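Local atomic coordinates of alpha-fucosidase (Bifidobacterium bifidum, PDB entry 2EAB), a protein that probably releases alpha-1,2-linked L-fucose from glycans, this chain being the catalytic part of a longer, probably membrane-attached, calcium-binding glycosidase. Residues I336-S341 / L371-Y376; D18-K23 / A755-Y760. All coordinates share one frame; numbering follows the deposited sequence.

Contact 1 (I336-S341 / L371-Y376); sequences IDLGQS and LETLVY
Thr373 packs against Ile336, Leu338 and Gln340 in a buried contact with no hydrogen bond across it, where the short strand 335-337 and the turn after it lie on helix 365-386. The two branches of Thr373 share the touching: CG2 stands 3.7 Å from CD1 of Leu338 and 3.6 Å from OE1 of Gln340. Its OG1 lies 3.6 Å from CD of Gln340, a van der Waals contact, and is hydrogen-bonded to the carbonyl O of Arg369 one helical turn back. Further along the helix, CD2 of Tyr376 meets CG2 of Ile336 at 4.1 Å, obliquely to the ring, while the OH of Tyr376 is hydrogen-bonded to OD1 of Asp777 on helix 767-780. Strand 335-337 is an edge strand of an antiparallel sheet whose next strand is 812-819, so the contact sets the edge of that sheet on helix 365-386, both segments lying within the family 95 catalytic part. The turn is braced from within. An Asx turn joins Asp337 OD1 to the N of Gly339, and the Gln340 chain, bent at chi2 (-95°), carries an amide that gives NE2 to the carbonyl O of Ile336 at 2.8 Å, nearly in the amide plane, and takes the N-H of Leu338 on OE1, also at 2.8 Å. An alanine at Gln340 would probably leave both those backbone groups without their mate and open a gap beside Thr373.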
ATOM      1  N   ILE A 336     -10.524  17.773  -4.331  1.00  9.77           N
ATOM      2  CA  ILE A 336     -11.676  17.455  -3.504  1.00 10.59           C
ATOM      3  C   ILE A 336     -12.055  18.667  -2.658  1.00 10.61           C
ATOM      4  O   ILE A 336     -11.203  19.265  -1.990  1.00 10.63           O
ATOM      5  CB  ILE A 336     -11.449  16.171  -2.643  1.00 10.36           C
ATOM      6  CG1 ILE A 336     -12.729  15.795  -1.885  1.00 11.29           C
ATOM      7  CG2 ILE A 336     -10.233  16.318  -1.709  1.00 11.08           C
ATOM      8  CD1 ILE A 336     -12.711  14.402  -1.281  1.00 11.63           C
ATOM      9  N   ASP A 337     -13.330  19.039  -2.728  1.00 11.00           N
ATOM     10  CA  ASP A 337     -13.846  20.180  -1.976  1.00 11.80           C
ATOM     11  C   ASP A 337     -15.047  19.756  -1.150  1.00 11.63           C
ATOM     12  O   ASP A 337     -16.133  19.508  -1.684  1.00 11.60           O
ATOM     13  CB  ASP A 337     -14.220  21.342  -2.911  1.00 12.64           C
ATOM     14  CG  ASP A 337     -14.467  22.654  -2.163  1.00 14.90           C
ATOM     15  OD1 ASP A 337     -14.487  22.667  -0.911  1.00 16.92           O
ATOM     16  OD2 ASP A 337     -14.643  23.685  -2.844  1.00 18.61           O
ATOM     17  N   LEU A 338     -14.834  19.672   0.156  1.00 11.69           N
ATOM     18  CA  LEU A 338     -15.897  19.347   1.094  1.00 11.97           C
ATOM     19  C   LEU A 338     -16.250  20.538   1.981  1.00 11.97           C
ATOM     20  O   LEU A 338     -16.993  20.393   2.951  1.00 12.66           O
ATOM     21  CB  LEU A 338     -15.499  18.147   1.960  1.00 11.96           C
ATOM     22  CG  LEU A 338     -15.185  16.829   1.252  1.00 11.92           C
ATOM     23  CD1 LEU A 338     -14.837  15.770   2.285  1.00 12.52           C
ATOM     24  CD2 LEU A 338     -16.347  16.372   0.370  1.00 13.04           C
ATOM     25  N   GLY A 339     -15.717  21.708   1.636  1.00 11.88           N
ATOM     26  CA  GLY A 339     -15.947  22.926   2.415  1.00 11.91           C
ATOM     27  C   GLY A 339     -14.861  23.198   3.436  1.00 11.72           C
ATOM     28  O   GLY A 339     -15.075  23.950   4.395  1.00 12.15           O
ATOM     29  N   GLN A 340     -13.688  22.605   3.221  1.00 11.35           N
ATOM     30  CA  GLN A 340     -12.579  22.714   4.166  1.00 11.06           C
ATOM     31  C   GLN A 340     -11.967  24.104   4.239  1.00 11.35           C
ATOM     32  O   GLN A 340     -11.920  24.832   3.245  1.00 11.74           O
ATOM     33  CB  GLN A 340     -11.473  21.709   3.822  1.00 10.60           C
ATOM     34  CG  GLN A 340     -10.820  21.907   2.455  1.00 10.07           C
ATOM     35  CD  GLN A 340     -11.438  21.043   1.369  1.00 10.09           C
ATOM     36  OE1 GLN A 340     -12.574  20.587   1.492  1.00 10.37           O
ATOM     37  NE2 GLN A 340     -10.684  20.809   0.301  1.00  9.61           N
ATOM     38  N   SER A 341     -11.476  24.434   5.429  1.00 11.60           N
ATOM     39  CA  SER A 341     -10.505  25.499   5.610  1.00 12.06           C
ATOM     40  C   SER A 341      -9.130  24.994   5.166  1.00 12.08           C
ATOM     41  O   SER A 341      -8.968  23.820   4.805  1.00 12.04           O
ATOM     42  CB  SER A 341     -10.470  25.948   7.076  1.00 12.55           C
ATOM     43  OG  SER A 341     -10.393  24.846   7.963  1.00 12.94           O
ATOM     44  N   LEU A 371      -9.175  18.572   8.186  1.00  8.93           N
ATOM     45  CA  LEU A 371      -8.413  17.395   8.613  1.00  8.93           C
ATOM     46  C   LEU A 371      -8.732  16.170   7.755  1.00  8.55           C
ATOM     47  O   LEU A 371      -7.828  15.439   7.345  1.00  8.61           O
ATOM     48  CB  LEU A 371      -8.616  17.089  10.102  1.00  9.19           C
ATOM     49  CG  LEU A 371      -7.654  16.033  10.667  1.00  9.70           C
ATOM     50  CD1 LEU A 371      -6.197  16.470  10.544  1.00 11.07           C
ATOM     51  CD2 LEU A 371      -7.979  15.684  12.106  1.00 10.00           C
ATOM     52  N   GLU A 372     -10.012  15.964   7.461  1.00  8.44           N
ATOM     53  CA  GLU A 372     -10.433  14.822   6.651  1.00  8.27           C
ATOM     54  C   GLU A 372      -9.838  14.872   5.243  1.00  8.29           C
ATOM     55  O   GLU A 372      -9.308  13.870   4.747  1.00  8.59           O
ATOM     56  CB  GLU A 372     -11.962  14.731   6.622  1.00  8.46           C
ATOM     57  CG  GLU A 372     -12.545  14.368   7.987  1.00  8.72           C
ATOM     58  CD  GLU A 372     -13.981  14.817   8.200  1.00  9.08           C
ATOM     59  OE1 GLU A 372     -14.661  15.218   7.224  1.00 10.05           O
ATOM     60  OE2 GLU A 372     -14.432  14.761   9.366  1.00  9.43           O
ATOM     61  N   THR A 373      -9.900  16.036   4.603  1.00  8.14           N
ATOM     62  CA  THR A 373      -9.330  16.161   3.262  1.00  8.53           C
ATOM     63  C   THR A 373      -7.802  16.169   3.260  1.00  8.45           C
ATOM     64  O   THR A 373      -7.187  15.681   2.315  1.00  8.35           O
ATOM     65  CB  THR A 373      -9.890  17.371   2.474  1.00  8.47           C
ATOM     66  OG1 THR A 373      -9.624  18.587   3.184  1.00  8.64           O
ATOM     67  CG2 THR A 373     -11.388  17.223   2.235  1.00  9.21           C
ATOM     68  N   LEU A 374      -7.184  16.699   4.315  1.00  8.52           N
ATOM     69  CA  LEU A 374      -5.728  16.637   4.421  1.00  8.75           C
ATOM     70  C   LEU A 374      -5.229  15.207   4.543  1.00  8.22           C
ATOM     71  O   LEU A 374      -4.280  14.829   3.860  1.00  8.06           O
ATOM     72  CB  LEU A 374      -5.210  17.464   5.597  1.00  9.66           C
ATOM     73  CG  LEU A 374      -5.053  18.974   5.420  1.00 11.83           C
ATOM     74  CD1 LEU A 374      -4.592  19.599   6.732  1.00 13.45           C
ATOM     75  CD2 LEU A 374      -4.094  19.328   4.283  1.00 14.19           C
ATOM     76  N   VAL A 375      -5.862  14.424   5.408  1.00  7.71           N
ATOM     77  CA  VAL A 375      -5.478  13.016   5.559  1.00  7.70           C
ATOM     78  C   VAL A 375      -5.679  12.270   4.234  1.00  7.44           C
ATOM     79  O   VAL A 375      -4.811  11.501   3.812  1.00  7.46           O
ATOM     80  CB  VAL A 375      -6.224  12.333   6.726  1.00  7.83           C
ATOM     81  CG1 VAL A 375      -5.952  10.829   6.742  1.00  8.38           C
ATOM     82  CG2 VAL A 375      -5.811  12.973   8.052  1.00  8.63           C
ATOM     83  N   TYR A 376      -6.807  12.524   3.568  1.00  7.17           N
ATOM     84  CA  TYR A 376      -7.067  11.952   2.252  1.00  7.12           C
ATOM     85  C   TYR A 376      -5.924  12.257   1.277  1.00  7.23           C
ATOM     86  O   TYR A 376      -5.368  11.360   0.631  1.00  7.25           O
ATOM     87  CB  TYR A 376      -8.397  12.473   1.677  1.00  7.39           C
ATOM     88  CG  TYR A 376      -8.563  12.050   0.239  1.00  7.29           C
ATOM     89  CD1 TYR A 376      -9.004  10.768  -0.073  1.00  6.83           C
ATOM     90  CD2 TYR A 376      -8.201  12.897  -0.807  1.00  8.46           C
ATOM     91  CE1 TYR A 376      -9.123  10.355  -1.391  1.00  7.81           C
ATOM     92  CE2 TYR A 376      -8.306  12.489  -2.130  1.00  8.51           C
ATOM     93  CZ  TYR A 376      -8.762  11.218  -2.414  1.00  7.50           C
ATOM     94  OH  TYR A 376      -8.857  10.821  -3.721  1.00  8.48           O
TER

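Contact 2 (D18-K23 / A755-Y760); sequences DWLWYK and ANLFDY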
ATOM      1  N   ASP A  18      -1.784  22.826  -0.520  1.00 10.70           N
ATOM      2  CA  ASP A  18      -2.145  22.041   0.658  1.00 10.10           C
ATOM      3  C   ASP A  18      -0.935  21.897   1.569  1.00  9.81           C
ATOM      4  O   ASP A  18       0.092  21.373   1.148  1.00  9.92           O
ATOM      5  CB  ASP A  18      -2.632  20.648   0.244  1.00 10.08           C
ATOM      6  CG  ASP A  18      -3.822  20.693  -0.701  1.00 10.07           C
ATOM      7  OD1 ASP A  18      -4.750  21.505  -0.490  1.00 10.16           O
ATOM      8  OD2 ASP A  18      -3.833  19.892  -1.658  1.00 10.14           O
ATOM      9  N   TRP A  19      -1.071  22.353   2.814  1.00  9.94           N
ATOM     10  CA  TRP A  19       0.016  22.309   3.786  1.00  9.70           C
ATOM     11  C   TRP A  19      -0.347  21.546   5.047  1.00  9.71           C
ATOM     12  O   TRP A  19      -1.437  21.706   5.593  1.00 10.07           O
ATOM     13  CB  TRP A  19       0.359  23.723   4.251  1.00 10.33           C
ATOM     14  CG  TRP A  19       1.142  24.585   3.330  1.00 10.58           C
ATOM     15  CD1 TRP A  19       1.381  24.395   2.000  1.00 11.48           C
ATOM     16  CD2 TRP A  19       1.758  25.825   3.677  1.00 11.30           C
ATOM     17  NE1 TRP A  19       2.135  25.433   1.501  1.00 11.98           N
ATOM     18  CE2 TRP A  19       2.376  26.327   2.512  1.00 11.60           C
ATOM     19  CE3 TRP A  19       1.859  26.557   4.869  1.00 11.62           C
ATOM     20  CZ2 TRP A  19       3.083  27.533   2.501  1.00 12.32           C
ATOM     21  CZ3 TRP A  19       2.561  27.755   4.858  1.00 11.65           C
ATOM     22  CH2 TRP A  19       3.167  28.228   3.683  1.00 11.91           C
ATOM     23  N   LEU A  20       0.596  20.737   5.522  1.00  9.52           N
ATOM     24  CA  LEU A  20       0.675  20.422   6.947  1.00  9.82           C
ATOM     25  C   LEU A  20       1.643  21.454   7.507  1.00  9.49           C
ATOM     26  O   LEU A  20       2.695  21.683   6.923  1.00  9.88           O
ATOM     27  CB  LEU A  20       1.249  19.028   7.193  1.00  9.52           C
ATOM     28  CG  LEU A  20       0.406  17.785   6.914  1.00 11.44           C
ATOM     29  CD1 LEU A  20       0.222  17.557   5.442  1.00 13.45           C
ATOM     30  CD2 LEU A  20       1.059  16.565   7.547  1.00 11.54           C
ATOM     31  N   TRP A  21       1.290  22.096   8.615  1.00  9.69           N
ATOM     32  CA  TRP A  21       2.157  23.138   9.162  1.00  9.93           C
ATOM     33  C   TRP A  21       2.108  23.244  10.684  1.00  9.78           C
ATOM     34  O   TRP A  21       1.124  22.865  11.316  1.00  9.57           O
ATOM     35  CB  TRP A  21       1.906  24.483   8.475  1.00 10.34           C
ATOM     36  CG  TRP A  21       0.568  25.076   8.739  1.00 10.57           C
ATOM     37  CD1 TRP A  21      -0.622  24.712   8.174  1.00 11.11           C
ATOM     38  CD2 TRP A  21       0.280  26.163   9.624  1.00 11.26           C
ATOM     39  NE1 TRP A  21      -1.637  25.503   8.663  1.00 11.46           N
ATOM     40  CE2 TRP A  21      -1.108  26.403   9.552  1.00 11.20           C
ATOM     41  CE3 TRP A  21       1.063  26.957  10.474  1.00 11.76           C
ATOM     42  CZ2 TRP A  21      -1.734  27.408  10.299  1.00 11.42           C
ATOM     43  CZ3 TRP A  21       0.438  27.957  11.217  1.00 11.43           C
ATOM     44  CH2 TRP A  21      -0.946  28.170  11.125  1.00 11.67           C
ATOM     45  N   TYR A  22       3.209  23.737  11.254  1.00  9.92           N
ATOM     46  CA  TYR A  22       3.446  23.713  12.698  1.00 10.12           C
ATOM     47  C   TYR A  22       4.205  24.953  13.119  1.00 10.37           C
ATOM     48  O   TYR A  22       5.071  25.429  12.394  1.00 10.25           O
ATOM     49  CB  TYR A  22       4.237  22.450  13.100  1.00  9.90           C
ATOM     50  CG  TYR A  22       3.597  21.195  12.559  1.00  9.46           C
ATOM     51  CD1 TYR A  22       2.731  20.438  13.338  1.00  9.04           C
ATOM     52  CD2 TYR A  22       3.813  20.803  11.236  1.00  9.14           C
ATOM     53  CE1 TYR A  22       2.115  19.308  12.821  1.00  9.36           C
ATOM     54  CE2 TYR A  22       3.193  19.689  10.708  1.00  9.07           C
ATOM     55  CZ  TYR A  22       2.353  18.946  11.506  1.00  8.85           C
ATOM     56  OH  TYR A  22       1.736  17.844  10.970  1.00  9.40           O
ATOM     57  N   LYS A  23       3.874  25.449  14.306  1.00 10.65           N
ATOM     58  CA  LYS A  23       4.467  26.674  14.837  1.00 10.93           C
ATOM     59  C   LYS A  23       5.681  26.406  15.733  1.00 11.02           C
ATOM     60  O   LYS A  23       6.186  27.318  16.394  1.00 11.24           O
ATOM     61  CB  LYS A  23       3.414  27.477  15.607  1.00 11.37           C
ATOM     62  CG  LYS A  23       2.249  27.957  14.751  1.00 12.31           C
ATOM     63  CD  LYS A  23       1.356  28.912  15.526  1.00 14.72           C
ATOM     64  CE  LYS A  23       0.261  29.491  14.644  1.00 16.75           C
ATOM     65  NZ  LYS A  23      -0.454  30.613  15.322  1.00 18.07           N
ATOM     66  N   ALA A 755       0.628  13.529  15.132  1.00  8.31           N
ATOM     67  CA  ALA A 755       0.608  14.966  14.833  1.00  8.60           C
ATOM     68  C   ALA A 755       1.063  15.306  13.415  1.00  8.50           C
ATOM     69  O   ALA A 755       0.640  16.320  12.857  1.00  8.77           O
ATOM     70  CB  ALA A 755       1.434  15.741  15.857  1.00  9.09           C
ATOM     71  N   ASN A 756       1.923  14.459  12.846  1.00  7.91           N
ATOM     72  CA  ASN A 756       2.385  14.596  11.464  1.00  7.75           C
ATOM     73  C   ASN A 756       1.495  13.850  10.463  1.00  7.71           C
ATOM     74  O   ASN A 756       1.877  13.666   9.305  1.00  7.95           O
ATOM     75  CB  ASN A 756       3.828  14.095  11.343  1.00  7.66           C
ATOM     76  CG  ASN A 756       3.969  12.617  11.705  1.00  7.79           C
ATOM     77  OD1 ASN A 756       2.999  11.955  12.068  1.00  7.17           O
ATOM     78  ND2 ASN A 756       5.190  12.101  11.615  1.00  7.88           N
ATOM     79  N   LEU A 757       0.332  13.418  10.943  1.00  7.65           N
ATOM     80  CA  LEU A 757      -0.665  12.670  10.169  1.00  7.63           C
ATOM     81  C   LEU A 757      -0.205  11.299   9.672  1.00  7.47           C
ATOM     82  O   LEU A 757      -0.815  10.723   8.764  1.00  7.38           O
ATOM     83  CB  LEU A 757      -1.278  13.523   9.046  1.00  7.77           C
ATOM     84  CG  LEU A 757      -1.889  14.855   9.500  1.00  8.24           C
ATOM     85  CD1 LEU A 757      -2.613  15.529   8.347  1.00  8.76           C
ATOM     86  CD2 LEU A 757      -2.820  14.686  10.702  1.00  9.28           C
ATOM     87  N   PHE A 758       0.857  10.769  10.275  1.00  7.54           N
ATOM     88  CA  PHE A 758       1.183   9.358  10.087  1.00  7.44           C
ATOM     89  C   PHE A 758       0.148   8.489  10.796  1.00  7.23           C
ATOM     90  O   PHE A 758      -0.167   8.692  11.973  1.00  7.50           O
ATOM     91  CB  PHE A 758       2.569   9.019  10.643  1.00  7.96           C
ATOM     92  CG  PHE A 758       3.708   9.157   9.654  1.00  8.97           C
ATOM     93  CD1 PHE A 758       3.487   9.329   8.279  1.00 10.87           C
ATOM     94  CD2 PHE A 758       5.021   9.048  10.109  1.00  9.23           C
ATOM     95  CE1 PHE A 758       4.566   9.432   7.383  1.00 11.41           C
ATOM     96  CE2 PHE A 758       6.101   9.153   9.230  1.00 11.23           C
ATOM     97  CZ  PHE A 758       5.875   9.338   7.862  1.00 10.84           C
ATOM     98  N   ASP A 759      -0.372   7.508  10.065  1.00  6.75           N
ATOM     99  CA  ASP A 759      -1.238   6.483  10.632  1.00  6.75           C
ATOM    100  C   ASP A 759      -0.457   5.647  11.629  1.00  6.83           C
ATOM    101  O   ASP A 759       0.728   5.356  11.420  1.00  6.78           O
ATOM    102  CB  ASP A 759      -1.772   5.585   9.513  1.00  6.43           C
ATOM    103  CG  ASP A 759      -2.526   4.376  10.028  1.00  7.19           C
ATOM    104  OD1 ASP A 759      -3.722   4.497  10.339  1.00  7.44           O
ATOM    105  OD2 ASP A 759      -1.923   3.274  10.096  1.00  7.00           O
ATOM    106  N   TYR A 760      -1.135   5.240  12.695  1.00  6.71           N
ATOM    107  CA  TYR A 760      -0.494   4.383  13.667  1.00  7.35           C
ATOM    108  C   TYR A 760      -1.302   3.172  14.082  1.00  7.41           C
ATOM    109  O   TYR A 760      -2.534   3.171  14.043  1.00  7.58           O
ATOM    110  CB  TYR A 760       0.038   5.175  14.866  1.00  7.72           C
ATOM    111  CG  TYR A 760      -0.943   5.679  15.909  1.00  8.15           C
ATOM    112  CD1 TYR A 760      -1.382   4.851  16.942  1.00  8.82           C
ATOM    113  CD2 TYR A 760      -1.359   7.012  15.917  1.00  8.46           C
ATOM    114  CE1 TYR A 760      -2.236   5.326  17.936  1.00  9.27           C
ATOM    115  CE2 TYR A 760      -2.207   7.496  16.914  1.00  8.72           C
ATOM    116  CZ  TYR A 760      -2.643   6.644  17.912  1.00  8.83           C
ATOM    117  OH  TYR A 760      -3.476   7.095  18.912  1.00  9.07           O
TER
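Tyr22 and Leu20, two residues apart on strand 19-22, reach the loop 755-760 by different means, one polar and one apolar. The polar link is a hydrogen bond from OH of Tyr22 to the carbonyl O of Ala755, at 2.7 Å. The acceptor lies at the ring edge, in the ring plane, and the C=O...OH angle of 131° with a 21° tilt from the carbonyl plane shows a bent approach. Close by, the same OH is 3.3 Å from CA of Asn756, which places the phenol against the loop backbone. The apolar part belongs to Leu20. Its chi1 of -74° sets CG beside the backbone N, where it is 4.0 Å from CD1 of Leu757; CD2 touches the same CD1 of Leu757 at 3.9 Å and the carbonyl O of Asn756 at 3.5 Å. Strand 19-22 is an outermost strand of a nine-stranded antiparallel sheet, paired with 156-161, and the loop runs between helices 738-751 and 767-780; the contact therefore joins the N-terminal beta region to the helical catalytic region. A second set of hydrogen bonds lies on the loop side: OD1 of Asn756 accepts from the N of Phe758 at 3.0 Å in an Asx turn, the donor standing above the carbonyl plane, and ND2 of Asn756 bonds to the carbonyls of Thr51 and Gln48. Leu757 also packs on Leu371 and Tyr378 of helix 365-386.

In the fold
Both contacts are buried and lie away from the calcium sites, with centres about 13 Å apart. Each uses an outermost strand of an antiparallel sheet, but that of contact 1 belongs to the catalytic part itself and pairs with strand 812-819, while that of contact 2 belongs to the N-terminal sheet. Contact 1 crosses by packing alone, its hydrogen bonds staying inside the turn, whereas contact 2 has a direct hydrogen bond across. Helix 365-386 connects them, since CD1 of Leu371 lies 3.8 Å from CD2 of Leu757, and CD2 of Leu374 is 3.8 Å from the carbonyl O of Trp19. In sequence, contact 1 is local, contact 2 very distant.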